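Local coordinates for protein probable hydrolase (Pseudomonas aeruginosa, PDB 3OM8) that probably hydrolyses ester or lactone bonds, perhaps as a 3-oxoadipate enol-lactonase of the alpha/beta-hydrolase fold, at residues B[13-18]-B[62-68]; B[128-133]-B[195-201]. All coordinates share one frame; numbering follows the deposited sequence.

Contact 1: B[13-18]-B[62-68]; sequences DGASLA and RGHGASS
S16, at the start of strand 16-22, meets S68 in the loop that follows strand 55-59 of the alpha/beta-hydrolase sheet, and three backbone N-H groups donate across the contact, two of them to serine hydroxyls. S68 binds S16 twice: its backbone N donates to S16 O at 2.8 Å, while its OG accepts from S16 N at 2.8 Å in a nearly straight bond of 176°. The hydroxyl reaches that N-H because OG stands between the backbone N and the carbonyl carbon (chi1 63°). S67 adds a second hydroxyl, which accepts from A18 N and is also bonded to D60 O. Serine suits both places, since its short side chain can stand in for a backbone carbonyl. The packing is close: A18 CB lies 3.5 Å from A66 CB, and L17 lays CD2 against the backbone of R62. D13 and R62 form a salt bridge, with D82 a second acidic partner of R62 and T11 bonded to D13. The guanidinium takes the carboxylate end-on, its plane turned 44° from it; R62 NH2 meets D13 OD2 at 2.9 Å, tilted out of the guanidinium plane, and R62 NH1 meets D13 OD1 at 3.0 Å, in that plane.

Contact 2: B[128-133]-B[195-201]; sequences AWLGPA and VRDTDLR
W129 and R201 form the tightly packed end of this contact, where the loop after strand 118-124 meets the segment that leaves helix 185-196. The mostly helical residues between them suggest the cap of an alpha/beta hydrolase, whose ends the contact ties together. The guanidinium lies flat over the indole, planes 10° apart, a cation-pi stack with R201 CZ 3.9 Å from the centroid of the W129 six-membered ring. D199 holds it side-on: R201 NE donates to D199 OD1 and R201 NH2 to D199 OD2, while R201 N closes an Asx turn on OD1. A chi1 of 171° swings the W129 ring away from its backbone N and against D199 and R201; Y218 of the second subunit packs there too. D199 N also binds a MES molecule, probably from the crystallisation liquor. L200 N donates to A128 O at 2.8 Å, alanine being small enough to let the backbones close in. The looser side opens at L130 and V195, where a water accepts from L130 N and donates to V195 O and T198 O, and narrows again where A133 CB touches R196 CG at 3.5 Å. The paired carboxylate probably offsets much of the arginine's charge, tempering the cation-pi attraction.

In the fold
The two contacts lie at different parts of the alpha/beta-hydrolase fold, with centres about 24 Å apart and no atoms touching. Contact 1 belongs to the antiparallel start of the sheet, while contact 2 joins the last turn of helix 185-196 and the loop after it to the loop before helix 134-145. They share no helix or strand. Both are partly buried, their centres about 15 Å from that of the chain; contact 1 has an exposed end at D13, whereas contact 2 has no exposed participant and meets a second subunit at W129. The salt bridge of contact 1 crosses between its segments; those of contact 2 stay within 195-201, leaving a backbone bond, a cation-pi stack, a water and a few apolar touches to join the segments.

Contact 1: B[13-18]-B[62-68]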
ATOM      1  N   ASP B  13       3.124  39.191  -8.007  1.00 57.17           N
ATOM      2  CA  ASP B  13       2.183  39.884  -7.126  1.00 58.29           C
ATOM      3  C   ASP B  13       2.874  40.520  -5.920  1.00 57.70           C
ATOM      4  O   ASP B  13       2.229  40.839  -4.920  1.00 61.54           O
ATOM      5  CB  ASP B  13       1.068  38.944  -6.666  1.00 58.21           C
ATOM      6  CG  ASP B  13       1.567  37.862  -5.728  1.00 61.24           C
ATOM      7  OD1 ASP B  13       2.748  37.472  -5.845  1.00 58.04           O
ATOM      8  OD2 ASP B  13       0.777  37.406  -4.873  1.00 63.62           O
ATOM      9  N   GLY B  14       4.188  40.688  -6.013  1.00 56.43           N
ATOM     10  CA  GLY B  14       4.928  41.482  -5.044  1.00 57.95           C
ATOM     11  C   GLY B  14       5.269  40.818  -3.721  1.00 58.77           C
ATOM     12  O   GLY B  14       5.338  41.489  -2.691  1.00 63.52           O
ATOM     13  N   ALA B  15       5.469  39.503  -3.734  1.00 50.76           N
ATOM     14  CA  ALA B  15       6.025  38.829  -2.565  1.00 45.42           C
ATOM     15  C   ALA B  15       7.463  38.440  -2.880  1.00 50.12           C
ATOM     16  O   ALA B  15       7.907  38.578  -4.015  1.00 51.74           O
ATOM     17  CB  ALA B  15       5.201  37.625  -2.197  1.00 48.53           C
ATOM     18  N   SER B  16       8.198  37.982  -1.873  1.00 52.96           N
ATOM     19  CA  SER B  16       9.561  37.506  -2.072  1.00 50.50           C
ATOM     20  C   SER B  16       9.665  36.058  -1.597  1.00 53.59           C
ATOM     21  O   SER B  16       9.349  35.758  -0.445  1.00 53.62           O
ATOM     22  CB  SER B  16      10.550  38.391  -1.312  1.00 52.77           C
ATOM     23  OG  SER B  16      11.890  37.967  -1.503  1.00 56.17           O
ATOM     24  N   LEU B  17      10.088  35.163  -2.490  1.00 50.86           N
ATOM     25  CA  LEU B  17      10.254  33.737  -2.159  1.00 52.70           C
ATOM     26  C   LEU B  17      11.723  33.358  -2.022  1.00 51.93           C
ATOM     27  O   LEU B  17      12.521  33.605  -2.921  1.00 53.00           O
ATOM     28  CB  LEU B  17       9.607  32.848  -3.223  1.00 49.87           C
ATOM     29  CG  LEU B  17       8.095  32.981  -3.384  1.00 54.14           C
ATOM     30  CD1 LEU B  17       7.603  32.033  -4.459  1.00 60.44           C
ATOM     31  CD2 LEU B  17       7.398  32.714  -2.066  1.00 53.06           C
ATOM     32  N   ALA B  18      12.077  32.769  -0.889  1.00 45.77           N
ATOM     33  CA  ALA B  18      13.442  32.335  -0.659  1.00 46.43           C
ATOM     34  C   ALA B  18      13.624  30.939  -1.237  1.00 52.77           C
ATOM     35  O   ALA B  18      12.774  30.073  -1.052  1.00 52.61           O
ATOM     36  CB  ALA B  18      13.740  32.327   0.817  1.00 50.51           C
ATOM     37  N   ARG B  62       5.287  30.609   0.124  1.00 48.22           N
ATOM     38  CA  ARG B  62       4.650  31.869   0.456  1.00 51.63           C
ATOM     39  C   ARG B  62       4.203  31.825   1.920  1.00 51.87           C
ATOM     40  O   ARG B  62       3.571  30.869   2.356  1.00 47.19           O
ATOM     41  CB  ARG B  62       3.465  32.067  -0.500  1.00 47.17           C
ATOM     42  CG  ARG B  62       2.510  33.183  -0.191  1.00 49.60           C
ATOM     43  CD  ARG B  62       1.464  33.264  -1.303  1.00 47.49           C
ATOM     44  NE  ARG B  62       2.087  33.544  -2.597  1.00 47.31           N
ATOM     45  CZ  ARG B  62       2.083  34.741  -3.188  1.00 55.70           C
ATOM     46  NH1 ARG B  62       2.682  34.910  -4.361  1.00 52.17           N
ATOM     47  NH2 ARG B  62       1.477  35.779  -2.605  1.00 50.87           N
ATOM     48  N   GLY B  63       4.572  32.843   2.689  1.00 46.96           N
ATOM     49  CA  GLY B  63       4.131  32.946   4.069  1.00 43.68           C
ATOM     50  C   GLY B  63       4.982  32.196   5.081  1.00 47.61           C
ATOM     51  O   GLY B  63       4.706  32.255   6.283  1.00 44.87           O
ATOM     52  N   HIS B  64       6.024  31.514   4.606  1.00 42.90           N
ATOM     53  CA  HIS B  64       6.819  30.618   5.455  1.00 47.88           C
ATOM     54  C   HIS B  64       8.313  30.938   5.508  1.00 50.01           C
ATOM     55  O   HIS B  64       8.885  31.522   4.575  1.00 50.71           O
ATOM     56  CB  HIS B  64       6.683  29.169   4.970  1.00 45.29           C
ATOM     57  CG  HIS B  64       5.355  28.548   5.262  1.00 49.26           C
ATOM     58  ND1 HIS B  64       4.262  28.703   4.438  1.00 52.50           N
ATOM     59  CD2 HIS B  64       4.951  27.743   6.273  1.00 52.33           C
ATOM     60  CE1 HIS B  64       3.239  28.031   4.934  1.00 56.59           C
ATOM     61  NE2 HIS B  64       3.632  27.436   6.046  1.00 54.26           N
ATOM     62  N   GLY B  65       8.938  30.509   6.603  1.00 37.85           N
ATOM     63  CA  GLY B  65      10.379  30.576   6.764  1.00 40.43           C
ATOM     64  C   GLY B  65      11.049  31.856   6.300  1.00 50.83           C
ATOM     65  O   GLY B  65      10.847  32.921   6.878  1.00 53.07           O
ATOM     66  N   ALA B  66      11.852  31.749   5.250  1.00 53.24           N
ATOM     67  CA  ALA B  66      12.678  32.860   4.799  1.00 46.01           C
ATOM     68  C   ALA B  66      12.005  33.628   3.686  1.00 44.20           C
ATOM     69  O   ALA B  66      12.573  34.572   3.150  1.00 47.75           O
ATOM     70  CB  ALA B  66      14.034  32.364   4.340  1.00 38.43           C
ATOM     71  N   SER B  67      10.803  33.204   3.322  1.00 41.48           N
ATOM     72  CA  SER B  67      10.014  33.946   2.355  1.00 46.18           C
ATOM     73  C   SER B  67       9.192  35.036   3.066  1.00 47.61           C
ATOM     74  O   SER B  67       9.059  35.018   4.291  1.00 43.75           O
ATOM     75  CB  SER B  67       9.111  32.999   1.567  1.00 46.93           C
ATOM     76  OG  SER B  67       9.875  32.236   0.643  1.00 49.83           O
ATOM     77  N   SER B  68       8.651  35.978   2.297  1.00 46.72           N
ATOM     78  CA  SER B  68       7.848  37.056   2.867  1.00 48.93           C
ATOM     79  C   SER B  68       6.437  36.542   3.130  1.00 50.56           C
ATOM     80  O   SER B  68       6.084  35.461   2.683  1.00 46.57           O
ATOM     81  CB  SER B  68       7.833  38.280   1.943  1.00 46.74           C
ATOM     82  OG  SER B  68       7.218  37.998   0.697  1.00 41.54           O
TER

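Contact 2: B[128-133]-B[195-201]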
ATOM      1  N   ALA B 128      -6.356  15.054  -1.800  1.00 50.75           N
ATOM      2  CA  ALA B 128      -7.037  15.822  -2.830  1.00 51.14           C
ATOM      3  C   ALA B 128      -8.216  16.597  -2.248  1.00 53.77           C
ATOM      4  O   ALA B 128      -8.841  17.393  -2.942  1.00 57.10           O
ATOM      5  CB  ALA B 128      -7.509  14.913  -3.942  1.00 45.15           C
ATOM      6  N   TRP B 129      -8.521  16.359  -0.977  1.00 47.04           N
ATOM      7  CA  TRP B 129      -9.657  17.020  -0.343  1.00 47.59           C
ATOM      8  C   TRP B 129      -9.648  16.819   1.160  1.00 50.64           C
ATOM      9  O   TRP B 129      -9.778  15.697   1.644  1.00 48.42           O
ATOM     10  CB  TRP B 129     -10.980  16.530  -0.932  1.00 50.14           C
ATOM     11  CG  TRP B 129     -12.198  17.004  -0.176  1.00 52.70           C
ATOM     12  CD1 TRP B 129     -12.743  18.259  -0.196  1.00 51.14           C
ATOM     13  CD2 TRP B 129     -13.022  16.222   0.700  1.00 51.60           C
ATOM     14  NE1 TRP B 129     -13.853  18.300   0.612  1.00 55.53           N
ATOM     15  CE2 TRP B 129     -14.046  17.063   1.172  1.00 59.16           C
ATOM     16  CE3 TRP B 129     -12.995  14.888   1.126  1.00 60.07           C
ATOM     17  CZ2 TRP B 129     -15.032  16.618   2.055  1.00 60.71           C
ATOM     18  CZ3 TRP B 129     -13.974  14.446   1.999  1.00 60.41           C
ATOM     19  CH2 TRP B 129     -14.977  15.310   2.456  1.00 63.41           C
ATOM     20  N   LEU B 130      -9.505  17.923   1.890  1.00 47.75           N
ATOM     21  CA  LEU B 130      -9.386  17.877   3.341  1.00 53.43           C
ATOM     22  C   LEU B 130     -10.585  18.495   4.068  1.00 59.10           C
ATOM     23  O   LEU B 130     -10.481  18.869   5.233  1.00 62.27           O
ATOM     24  CB  LEU B 130      -8.071  18.534   3.779  1.00 52.61           C
ATOM     25  CG  LEU B 130      -6.820  17.768   3.326  1.00 48.22           C
ATOM     26  CD1 LEU B 130      -5.546  18.569   3.554  1.00 49.83           C
ATOM     27  CD2 LEU B 130      -6.739  16.446   4.054  1.00 46.98           C
ATOM     28  N   GLY B 131     -11.722  18.590   3.378  1.00 58.07           N
ATOM     29  CA  GLY B 131     -12.954  19.085   3.974  1.00 54.39           C
ATOM     30  C   GLY B 131     -13.456  18.188   5.093  1.00 55.38           C
ATOM     31  O   GLY B 131     -12.842  17.154   5.380  1.00 53.05           O
ATOM     32  N   PRO B 132     -14.574  18.568   5.738  1.00 54.35           N
ATOM     33  CA  PRO B 132     -15.387  19.764   5.474  1.00 56.20           C
ATOM     34  C   PRO B 132     -14.592  21.057   5.682  1.00 56.90           C
ATOM     35  O   PRO B 132     -13.661  21.079   6.488  1.00 57.91           O
ATOM     36  CB  PRO B 132     -16.509  19.659   6.517  1.00 46.86           C
ATOM     37  CG  PRO B 132     -16.557  18.217   6.891  1.00 48.42           C
ATOM     38  CD  PRO B 132     -15.126  17.778   6.850  1.00 52.06           C
ATOM     39  N   ALA B 133     -14.952  22.114   4.961  1.00 55.76           N
ATOM     40  CA  ALA B 133     -14.215  23.384   5.032  1.00 64.65           C
ATOM     41  C   ALA B 133     -14.268  24.077   6.405  1.00 63.96           C
ATOM     42  O   ALA B 133     -13.345  24.810   6.772  1.00 58.44           O
ATOM     43  CB  ALA B 133     -14.687  24.333   3.932  1.00 66.86           C
ATOM     44  N   VAL B 195      -6.001  25.410   1.342  1.00 49.01           N
ATOM     45  CA  VAL B 195      -6.459  24.063   1.673  1.00 54.74           C
ATOM     46  C   VAL B 195      -7.981  23.987   1.745  1.00 56.06           C
ATOM     47  O   VAL B 195      -8.601  23.103   1.157  1.00 52.80           O
ATOM     48  CB  VAL B 195      -5.899  23.605   3.027  1.00 48.32           C
ATOM     49  CG1 VAL B 195      -6.496  22.280   3.407  1.00 48.00           C
ATOM     50  CG2 VAL B 195      -4.392  23.522   2.976  1.00 43.40           C
ATOM     51  N   ARG B 196      -8.575  24.922   2.473  1.00 50.93           N
ATOM     52  CA  ARG B 196     -10.024  24.980   2.636  1.00 55.88           C
ATOM     53  C   ARG B 196     -10.774  24.906   1.309  1.00 57.47           C
ATOM     54  O   ARG B 196     -11.753  24.176   1.188  1.00 53.50           O
ATOM     55  CB  ARG B 196     -10.420  26.257   3.390  1.00 52.61           C
ATOM     56  CG  ARG B 196     -11.913  26.435   3.595  1.00 56.74           C
ATOM     57  CD  ARG B 196     -12.242  27.907   3.887  1.00 58.69           C
ATOM     58  NE  ARG B 196     -11.765  28.757   2.800  1.00 56.17           N
ATOM     59  CZ  ARG B 196     -11.397  30.028   2.926  1.00 59.89           C
ATOM     60  NH1 ARG B 196     -11.450  30.642   4.105  1.00 61.79           N
ATOM     61  NH2 ARG B 196     -10.968  30.685   1.860  1.00 55.74           N
ATOM     62  N   ASP B 197     -10.307  25.657   0.317  1.00 58.27           N
ATOM     63  CA  ASP B 197     -11.023  25.772  -0.952  1.00 58.00           C
ATOM     64  C   ASP B 197     -10.765  24.616  -1.904  1.00 60.33           C
ATOM     65  O   ASP B 197     -11.277  24.591  -3.019  1.00 64.54           O
ATOM     66  CB  ASP B 197     -10.655  27.084  -1.646  1.00 56.70           C
ATOM     67  CG  ASP B 197     -11.079  28.308  -0.845  1.00 63.26           C
ATOM     68  OD1 ASP B 197     -11.975  28.180   0.028  1.00 57.29           O
ATOM     69  OD2 ASP B 197     -10.515  29.400  -1.097  1.00 64.78           O
ATOM     70  N   THR B 198      -9.970  23.651  -1.467  1.00 60.32           N
ATOM     71  CA  THR B 198      -9.501  22.612  -2.369  1.00 53.97           C
ATOM     72  C   THR B 198     -10.335  21.333  -2.373  1.00 51.71           C
ATOM     73  O   THR B 198     -10.505  20.690  -1.337  1.00 51.30           O
ATOM     74  CB  THR B 198      -8.054  22.236  -2.044  1.00 54.92           C
ATOM     75  OG1 THR B 198      -7.207  23.352  -2.333  1.00 59.69           O
ATOM     76  CG2 THR B 198      -7.622  21.032  -2.873  1.00 50.39           C
ATOM     77  N   ASP B 199     -10.849  20.972  -3.545  1.00 49.91           N
ATOM     78  CA  ASP B 199     -11.355  19.619  -3.769  1.00 56.99           C
ATOM     79  C   ASP B 199     -10.992  19.129  -5.175  1.00 56.80           C
ATOM     80  O   ASP B 199     -11.702  19.404  -6.137  1.00 54.87           O
ATOM     81  CB  ASP B 199     -12.868  19.532  -3.546  1.00 57.99           C
ATOM     82  CG  ASP B 199     -13.378  18.092  -3.597  1.00 61.76           C
ATOM     83  OD1 ASP B 199     -12.555  17.173  -3.775  1.00 60.51           O
ATOM     84  OD2 ASP B 199     -14.595  17.871  -3.450  1.00 64.66           O
ATOM     85  N   LEU B 200      -9.887  18.398  -5.291  1.00 56.62           N
ATOM     86  CA  LEU B 200      -9.408  17.955  -6.596  1.00 50.86           C
ATOM     87  C   LEU B 200      -9.924  16.572  -7.009  1.00 53.50           C
ATOM     88  O   LEU B 200      -9.674  16.130  -8.125  1.00 60.04           O
ATOM     89  CB  LEU B 200      -7.875  17.993  -6.646  1.00 41.11           C
ATOM     90  CG  LEU B 200      -7.288  19.364  -6.315  1.00 50.11           C
ATOM     91  CD1 LEU B 200      -5.779  19.362  -6.428  1.00 51.12           C
ATOM     92  CD2 LEU B 200      -7.901  20.436  -7.231  1.00 46.87           C
ATOM     93  N   ARG B 201     -10.651  15.904  -6.119  1.00 51.22           N
ATOM     94  CA  ARG B 201     -11.027  14.497  -6.327  1.00 51.25           C
ATOM     95  C   ARG B 201     -11.568  14.187  -7.732  1.00 56.30           C
ATOM     96  O   ARG B 201     -11.116  13.252  -8.383  1.00 59.94           O
ATOM     97  CB  ARG B 201     -12.016  14.027  -5.251  1.00 54.08           C
ATOM     98  CG  ARG B 201     -11.450  13.988  -3.825  1.00 57.65           C
ATOM     99  CD  ARG B 201     -12.538  13.674  -2.795  1.00 53.08           C
ATOM    100  NE  ARG B 201     -13.539  14.736  -2.732  1.00 56.93           N
ATOM    101  CZ  ARG B 201     -14.695  14.645  -2.080  1.00 61.19           C
ATOM    102  NH1 ARG B 201     -15.011  13.531  -1.430  1.00 56.22           N
ATOM    103  NH2 ARG B 201     -15.545  15.670  -2.083  1.00 64.70           N
TER
HETATM  104  O   HOH W   1     -10.125  20.584   1.249  1.00 50.04           O